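Local coordinates for protein glutaconate CoA-transferase subunit A (Acidaminococcus fermentans, PDB 1POI) that transfers coenzyme A from acetyl-CoA to glutaconate and (R)-2-hydroxyglutarate, a step in the fermentation of glutamate through the hydroxyglutarate pathway, at residues A[23-29]-A[193-197]; A[183-189]-A[215-221]; A[240-246]-A[287-291]. One frame throughout, in Å; residues are numbered along the deposited sequence.

Interaction 1: A[23-29]-A[193-197]; sequences GGFTTDR and GKFQD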
# COMPACT_ATOMS: atom_id res chain seq x y z
N GLY A 23 -12.21 25.75 1.97
CA GLY A 23 -11.70 24.74 1.06
C GLY A 23 -12.78 23.95 0.33
O GLY A 23 -13.97 24.29 0.41
N GLY A 24 -12.35 22.93 -0.43
CA GLY A 24 -13.27 22.07 -1.16
C GLY A 24 -13.78 22.64 -2.46
O GLY A 24 -13.62 23.82 -2.72
N PHE A 25 -14.42 21.80 -3.27
CA PHE A 25 -14.96 22.18 -4.57
C PHE A 25 -16.42 21.73 -4.59
O PHE A 25 -16.69 20.55 -4.49
CB PHE A 25 -14.20 21.45 -5.68
CG PHE A 25 -14.37 22.04 -7.06
CD1 PHE A 25 -15.54 21.83 -7.78
CD2 PHE A 25 -13.35 22.78 -7.64
CE1 PHE A 25 -15.69 22.36 -9.06
CE2 PHE A 25 -13.49 23.31 -8.91
CZ PHE A 25 -14.66 23.10 -9.62
N THR A 26 -17.33 22.69 -4.76
CA THR A 26 -18.79 22.49 -4.80
C THR A 26 -19.37 21.39 -3.88
O THR A 26 -19.55 21.63 -2.68
CB THR A 26 -19.36 22.45 -6.24
OG1 THR A 26 -18.77 21.37 -6.97
CG2 THR A 26 -19.02 23.74 -6.96
N THR A 27 -19.71 20.22 -4.41
CA THR A 27 -20.22 19.14 -3.56
C THR A 27 -19.11 18.15 -3.20
O THR A 27 -19.39 17.03 -2.79
CB THR A 27 -21.35 18.33 -4.19
OG1 THR A 27 -20.87 17.67 -5.37
CG2 THR A 27 -22.50 19.23 -4.56
N ASP A 28 -17.86 18.56 -3.36
CA ASP A 28 -16.72 17.70 -3.04
C ASP A 28 -15.82 18.33 -1.96
O ASP A 28 -15.32 19.43 -2.14
CB ASP A 28 -15.91 17.37 -4.32
CG ASP A 28 -14.85 16.27 -4.11
OD1 ASP A 28 -14.56 15.87 -2.95
OD2 ASP A 28 -14.29 15.80 -5.12
N ARG A 29 -15.65 17.62 -0.85
CA ARG A 29 -14.81 18.04 0.27
C ARG A 29 -14.94 19.49 0.81
O ARG A 29 -13.94 20.18 0.97
CB ARG A 29 -13.34 17.70 -0.00
CG ARG A 29 -12.63 17.02 1.20
CD ARG A 29 -11.13 16.80 0.96
NE ARG A 29 -10.49 18.04 0.55
CZ ARG A 29 -10.07 18.28 -0.69
NH1 ARG A 29 -10.20 17.35 -1.61
NH2 ARG A 29 -9.72 19.50 -1.07
N GLY A 193 -7.55 15.04 -5.24
CA GLY A 193 -7.25 16.43 -5.54
C GLY A 193 -7.45 17.34 -4.34
O GLY A 193 -8.32 17.11 -3.50
N LYS A 194 -6.67 18.40 -4.27
CA LYS A 194 -6.73 19.34 -3.16
C LYS A 194 -7.50 20.61 -3.45
O LYS A 194 -7.83 21.34 -2.52
CB LYS A 194 -5.31 19.76 -2.76
CG LYS A 194 -4.54 18.73 -2.00
CD LYS A 194 -3.75 17.80 -2.89
CE LYS A 194 -3.84 16.43 -2.25
NZ LYS A 194 -2.84 15.42 -2.68
N PHE A 195 -7.77 20.90 -4.71
CA PHE A 195 -8.45 22.15 -5.07
C PHE A 195 -7.57 23.29 -4.51
O PHE A 195 -6.33 23.19 -4.53
CB PHE A 195 -9.89 22.18 -4.51
CG PHE A 195 -10.69 20.92 -4.80
CD1 PHE A 195 -11.04 20.58 -6.10
CD2 PHE A 195 -11.03 20.04 -3.77
CE1 PHE A 195 -11.71 19.39 -6.37
CE2 PHE A 195 -11.69 18.86 -4.03
CZ PHE A 195 -12.03 18.53 -5.33
N GLN A 196 -8.17 24.36 -3.98
CA GLN A 196 -7.39 25.47 -3.44
C GLN A 196 -6.92 25.23 -2.02
O GLN A 196 -6.25 26.06 -1.42
CB GLN A 196 -8.23 26.74 -3.44
CG GLN A 196 -9.32 26.71 -2.38
CD GLN A 196 -10.62 26.04 -2.82
OE1 GLN A 196 -10.71 25.42 -3.89
NE2 GLN A 196 -11.63 26.19 -2.01
N ASP A 197 -7.21 24.07 -1.48
CA ASP A 197 -6.87 23.80 -0.10
C ASP A 197 -5.48 24.06 0.43
O ASP A 197 -5.36 24.59 1.53
CB ASP A 197 -7.35 22.41 0.29
CG ASP A 197 -8.84 22.32 0.29
OD1 ASP A 197 -9.49 23.03 -0.51
OD2 ASP A 197 -9.38 21.52 1.07

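Interaction 2: A[183-189]-A[215-221]; sequences SPDGTVR and ISDEEIR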
# COMPACT_ATOMS: atom_id res chain seq x y z
N SER A 183 -2.23 15.24 12.04
CA SER A 183 -1.52 14.89 13.27
C SER A 183 -1.75 15.96 14.35
O SER A 183 -2.31 17.04 14.07
CB SER A 183 -0.02 14.77 12.97
OG SER A 183 0.39 15.77 12.04
N PRO A 184 -1.36 15.67 15.60
CA PRO A 184 -1.57 16.70 16.61
C PRO A 184 -0.72 17.95 16.34
O PRO A 184 -1.01 19.02 16.85
CB PRO A 184 -1.15 16.00 17.90
CG PRO A 184 -1.54 14.60 17.63
CD PRO A 184 -1.01 14.40 16.24
N ASP A 185 0.34 17.82 15.55
CA ASP A 185 1.16 18.98 15.26
C ASP A 185 0.73 19.74 14.04
O ASP A 185 1.43 20.64 13.59
CB ASP A 185 2.65 18.63 15.17
CG ASP A 185 3.01 17.82 13.92
OD1 ASP A 185 2.32 17.87 12.88
OD2 ASP A 185 4.04 17.11 14.00
N GLY A 186 -0.39 19.32 13.45
CA GLY A 186 -0.88 20.03 12.27
C GLY A 186 -0.53 19.47 10.91
O GLY A 186 -0.97 20.04 9.91
N THR A 187 0.27 18.40 10.84
CA THR A 187 0.57 17.81 9.54
C THR A 187 -0.76 17.26 8.97
O THR A 187 -1.46 16.48 9.64
CB THR A 187 1.62 16.70 9.62
OG1 THR A 187 2.63 17.05 10.57
CG2 THR A 187 2.27 16.52 8.27
N VAL A 188 -1.07 17.68 7.75
CA VAL A 188 -2.30 17.34 7.05
C VAL A 188 -2.16 16.49 5.79
O VAL A 188 -1.35 16.81 4.91
CB VAL A 188 -3.05 18.63 6.69
CG1 VAL A 188 -4.25 18.35 5.81
CG2 VAL A 188 -3.45 19.34 7.95
N ARG A 189 -3.00 15.46 5.71
CA ARG A 189 -3.06 14.52 4.59
C ARG A 189 -4.42 14.63 3.89
O ARG A 189 -5.44 14.30 4.49
CB ARG A 189 -2.94 13.08 5.11
CG ARG A 189 -1.70 12.32 4.67
CD ARG A 189 -1.63 10.97 5.37
NE ARG A 189 -0.25 10.50 5.55
CZ ARG A 189 0.10 9.27 5.91
NH1 ARG A 189 -0.82 8.33 6.13
NH2 ARG A 189 1.38 8.98 6.13
N ILE A 215 -3.90 11.02 13.50
CA ILE A 215 -2.89 9.98 13.74
C ILE A 215 -1.66 10.60 14.41
O ILE A 215 -1.42 11.82 14.29
CB ILE A 215 -2.47 9.24 12.44
CG1 ILE A 215 -2.41 10.19 11.25
CG2 ILE A 215 -3.43 8.08 12.15
CD1 ILE A 215 -1.74 9.58 10.05
N SER A 216 -0.88 9.78 15.11
CA SER A 216 0.30 10.26 15.81
C SER A 216 1.27 10.90 14.86
O SER A 216 1.25 10.63 13.66
CB SER A 216 1.00 9.11 16.53
OG SER A 216 1.62 8.22 15.62
N ASP A 217 2.15 11.73 15.40
CA ASP A 217 3.14 12.41 14.58
C ASP A 217 4.08 11.38 14.04
O ASP A 217 4.42 11.44 12.86
CB ASP A 217 3.93 13.43 15.38
CG ASP A 217 3.09 14.60 15.82
OD1 ASP A 217 2.32 15.16 15.00
OD2 ASP A 217 3.21 14.94 17.01
N GLU A 218 4.50 10.43 14.88
CA GLU A 218 5.39 9.38 14.41
C GLU A 218 4.81 8.69 13.16
O GLU A 218 5.49 8.56 12.15
CB GLU A 218 5.68 8.34 15.51
CG GLU A 218 6.29 7.06 14.94
CD GLU A 218 7.07 6.22 15.95
OE1 GLU A 218 6.50 5.82 16.99
OE2 GLU A 218 8.27 5.93 15.68
N GLU A 219 3.53 8.36 13.21
CA GLU A 219 2.82 7.69 12.12
C GLU A 219 2.73 8.44 10.78
O GLU A 219 3.02 7.88 9.72
CB GLU A 219 1.42 7.32 12.62
CG GLU A 219 0.57 6.55 11.62
CD GLU A 219 1.17 5.21 11.25
OE1 GLU A 219 2.01 4.66 12.00
OE2 GLU A 219 0.78 4.69 10.18
N ILE A 220 2.29 9.69 10.82
CA ILE A 220 2.10 10.49 9.61
C ILE A 220 3.40 10.82 8.86
O ILE A 220 3.39 11.32 7.72
CB ILE A 220 1.28 11.78 9.95
CG1 ILE A 220 0.67 12.38 8.69
CG2 ILE A 220 2.14 12.80 10.63
CD1 ILE A 220 -0.60 13.16 8.96
N ARG A 221 4.53 10.53 9.50
CA ARG A 221 5.81 10.80 8.90
C ARG A 221 6.42 9.56 8.27
O ARG A 221 7.34 9.67 7.46
CB ARG A 221 6.76 11.38 9.93
CG ARG A 221 6.39 12.78 10.30
CD ARG A 221 6.82 13.12 11.71
NE ARG A 221 6.10 14.33 12.13
CZ ARG A 221 6.31 15.53 11.60
NH1 ARG A 221 7.22 15.69 10.64
NH2 ARG A 221 5.54 16.54 11.96
O HOH W 1 -0.80 5.69 8.27

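Interaction 3: A[240-246]-A[287-291]; sequences APYGAHP and HDEYL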
# COMPACT_ATOMS: atom_id res chain seq x y z
N ALA A 240 -13.43 15.75 13.17
CA ALA A 240 -14.81 15.86 12.75
C ALA A 240 -15.20 14.87 11.65
O ALA A 240 -15.13 15.20 10.46
CB ALA A 240 -15.11 17.24 12.31
N PRO A 241 -15.59 13.63 12.05
CA PRO A 241 -16.00 12.53 11.17
C PRO A 241 -17.17 12.94 10.29
O PRO A 241 -18.18 13.41 10.80
CB PRO A 241 -16.41 11.46 12.15
CG PRO A 241 -15.42 11.64 13.24
CD PRO A 241 -15.42 13.14 13.43
N TYR A 242 -17.04 12.70 8.99
CA TYR A 242 -18.04 13.07 7.99
C TYR A 242 -18.26 14.57 8.02
O TYR A 242 -19.32 15.05 7.60
CB TYR A 242 -19.39 12.35 8.20
CG TYR A 242 -19.31 10.86 8.13
CD1 TYR A 242 -18.96 10.13 9.26
CD2 TYR A 242 -19.53 10.16 6.93
CE1 TYR A 242 -18.83 8.74 9.23
CE2 TYR A 242 -19.40 8.75 6.88
CZ TYR A 242 -19.04 8.06 8.05
OH TYR A 242 -18.86 6.69 8.10
N GLY A 243 -17.25 15.30 8.48
CA GLY A 243 -17.32 16.74 8.55
C GLY A 243 -17.59 17.43 7.22
O GLY A 243 -17.85 18.64 7.19
N ALA A 244 -17.51 16.70 6.12
CA ALA A 244 -17.75 17.28 4.80
C ALA A 244 -19.17 17.03 4.38
O ALA A 244 -19.63 17.59 3.39
CB ALA A 244 -16.80 16.69 3.75
N HIS A 245 -19.88 16.20 5.15
CA HIS A 245 -21.25 15.86 4.82
C HIS A 245 -22.07 17.12 4.73
O HIS A 245 -21.96 17.99 5.59
CB HIS A 245 -21.83 14.90 5.87
CG HIS A 245 -23.24 14.49 5.60
ND1 HIS A 245 -24.31 15.35 5.73
CD2 HIS A 245 -23.76 13.31 5.20
CE1 HIS A 245 -25.42 14.73 5.41
NE2 HIS A 245 -25.12 13.49 5.09
N PRO A 246 -22.97 17.21 3.74
CA PRO A 246 -23.35 16.29 2.66
C PRO A 246 -22.44 16.17 1.42
O PRO A 246 -22.89 15.68 0.39
CB PRO A 246 -24.68 16.88 2.21
CG PRO A 246 -24.40 18.33 2.24
CD PRO A 246 -23.76 18.44 3.64
N HIS A 287 -21.33 18.85 16.56
CA HIS A 287 -21.29 17.96 15.41
C HIS A 287 -21.77 16.53 15.73
O HIS A 287 -22.44 15.90 14.91
CB HIS A 287 -19.89 17.93 14.79
CG HIS A 287 -19.83 17.24 13.46
ND1 HIS A 287 -20.49 17.72 12.35
CD2 HIS A 287 -19.17 16.13 13.06
CE1 HIS A 287 -20.22 16.94 11.32
NE2 HIS A 287 -19.42 15.97 11.72
N ASP A 288 -21.41 16.02 16.89
CA ASP A 288 -21.87 14.71 17.26
C ASP A 288 -23.40 14.66 17.09
O ASP A 288 -23.91 13.80 16.40
CB ASP A 288 -21.45 14.39 18.69
CG ASP A 288 -20.03 13.84 18.76
OD1 ASP A 288 -19.36 13.78 17.71
OD2 ASP A 288 -19.59 13.43 19.84
N GLU A 289 -24.10 15.67 17.61
CA GLU A 289 -25.55 15.76 17.50
C GLU A 289 -26.02 15.67 16.07
O GLU A 289 -27.11 15.16 15.78
CB GLU A 289 -26.07 17.07 18.09
CG GLU A 289 -25.90 17.16 19.57
CD GLU A 289 -27.07 17.79 20.28
OE1 GLU A 289 -27.87 18.51 19.63
OE2 GLU A 289 -27.20 17.55 21.50
N TYR A 290 -25.23 16.24 15.17
CA TYR A 290 -25.57 16.22 13.75
C TYR A 290 -25.47 14.77 13.25
O TYR A 290 -26.37 14.27 12.57
CB TYR A 290 -24.60 17.14 13.00
CG TYR A 290 -24.78 17.19 11.50
CD1 TYR A 290 -25.73 18.02 10.92
CD2 TYR A 290 -23.94 16.47 10.64
CE1 TYR A 290 -25.85 18.13 9.56
CE2 TYR A 290 -24.06 16.58 9.26
CZ TYR A 290 -25.02 17.41 8.73
OH TYR A 290 -25.16 17.53 7.36
N LEU A 291 -24.40 14.08 13.63
CA LEU A 291 -24.19 12.70 13.20
C LEU A 291 -25.29 11.79 13.72
O LEU A 291 -25.87 10.99 12.96
CB LEU A 291 -22.82 12.19 13.68
CG LEU A 291 -21.64 12.94 13.07
CD1 LEU A 291 -20.35 12.35 13.58
CD2 LEU A 291 -21.68 12.92 11.53
O HOH W 2 -24.11 20.04 6.85

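Interaction 1: A[23-29]-A[193-197]
Gly24, Arg29 and Asp197 carry a buried, largely polar contact between two loops. One loop leaves parallel strand 19-22; the other leads into helix 197-203. Asp197 serves both halves of the first loop. Its OD1 takes the backbone N-H of Gly24 on the syn lone pair, with N and OD1 2.9 Å apart and an angle of 161°. Its OD2 is met from above the carboxylate plane by Arg29 NH2 at 3.0 Å, a salt bridge. The guanidinium stands nearly upright on the carboxylate, planes 85° apart. Arg29 NH1 also donates to Gly193 O at 2.7 Å, and its NE bonds weakly to His178 O, which helps fix the group's rotation. Gln196 NE2 reaches Gly24 O at 3.2 Å and also Leu22 O, while its OE1 is held by Tyr106. Phe195 fills the middle. Phe25 CB lies over one face of the Phe195 ring, 3.4 Å from its centroid, a CH-pi contact. Arg29 NH2 and Asp28 OD2 lie at the ring edge. Gly23 CA comes within 3.2 Å of Asp197 OD1. Gly23, Gly24 and Phe25 match the Gly-Gly-Phe signature of the CoA-transferase family, in the loop that follows the first strand of its Rossmann-like sheet.

Interaction 2: A[183-189]-A[215-221]
Ile220 reaches from the short helix 217-221 toward the turn and strand of 183-189 and buries the most surface here. Its CG1 points anti to the backbone N (chi1 -161°). That sends CD1 to Thr187 O, 3.5 Å away, and sets CG1 against Arg189. Branch CG2 rests on Ser183 CB at 3.7 Å. Arg189 comes next. Its straight side chain runs antiparallel alongside that of Ile220. NE passes 3.8 Å from Ile220 CG1, and NH2 makes a weak bond to Ile220 O. Ile215 CD1 lies over one guanidinium face, and Pro306 of the second subunit packs on Ile215. The firmer partner of Arg189 is Asn227, which binds its NE and also donates to Ile220 O. A water joins Glu219 OE2 to Arg189 NH1, the second bond being weak. Asp217 works at the other end of the contact. Its OD1 lies 3.1 Å from Ser183 CB and takes a weak bond from Asp185 N. It also sits 2.8 Å from Asp185 OD2, the carboxylate planes nearly parallel and Asp217 OD1 over the face of the Asp185 group. Such a pair would repel, and one of the two may carry a proton. Arg221 probably eases the strain: NH2 forms a salt bridge to Asp185 OD2 at 2.6 Å, in the guanidinium plane. The same NH2 pairs with an acidic side chain of the partner protein chain. Asp185 OD1 accepts from Thr187 N, an Asx turn. The contact lies beside the small sheet of strands 188-189, 181-182 and 213-214, with helix 217-221 packed on the turn between the first two.

Interaction 3: A[240-246]-A[287-291]
His287 NE2 donates to Pro241 O at 3.0 Å, with an N-H...O angle of 155°. The oxygen lies in the imidazole plane, but the donor stands above the carbonyl plane. CG of His287 is anti to the backbone N (chi1 -169°), which swings the ring off the helix and brings its edge to the loop. The second polar link joins His245 ND1 and Tyr290 OH, 2.9 Å apart, and either atom could be the donor. The two rings meet obliquely there. His245 is also held from its far nitrogen, since NE2 bonds to Asp256. A water 2.8 Å from Tyr290 OH also donates to His245 O. Segment 240-246 follows strand 236-239, the outermost strand of the parallel sheet within this chain. It makes two overlapping turns, type II from Ala240 to Gly243 and type I from Tyr242 to His245, and a cis peptide precedes Pro246. The turns present Pro241 O to His287. An alanine in place of His287 would probably leave Pro241 O without this donor and open a gap beside Gly243 and Ala240. Leu291 packs one helical turn on. Its CD2 touches Pro241 O at 3.6 Å and Tyr242 CB at 4.1 Å, and CD1 lies 4.3 Å from Pro241 CB. Pro246 CD comes up to Tyr290 OH. Farther out, Phe259 meets the His245 ring edge-to-face, and Phe36 meets the ring of Tyr290. Ile300 of the second subunit packs on Pro241, and its Thr297 packs on Leu291.

How the interactions relate
From the N terminus, the chain first reaches 23-29, just after strand 19-22. Interaction 1 closes only when 193-197 arrives, after 163 intervening residues. Interaction 2 has opened by then at 183-189. It closes at 215-221, so the two contacts cross along the chain. Their centres are about 21 Å apart. Interaction 3 follows in series, closing at 287-291. Interaction 1 ties the loop after central strand 19-22 to the loop between strand 188-189 and helix 197-203. Interaction 2 ties the small sheet to helix 217-221, and interaction 3 joins helix 287-294 to the loop after strand 236-239. Arg29 CA touches Ala244 CB at 4.2 Å, linking interactions 1 and 3. Interactions 2 and 3 both touch the second subunit.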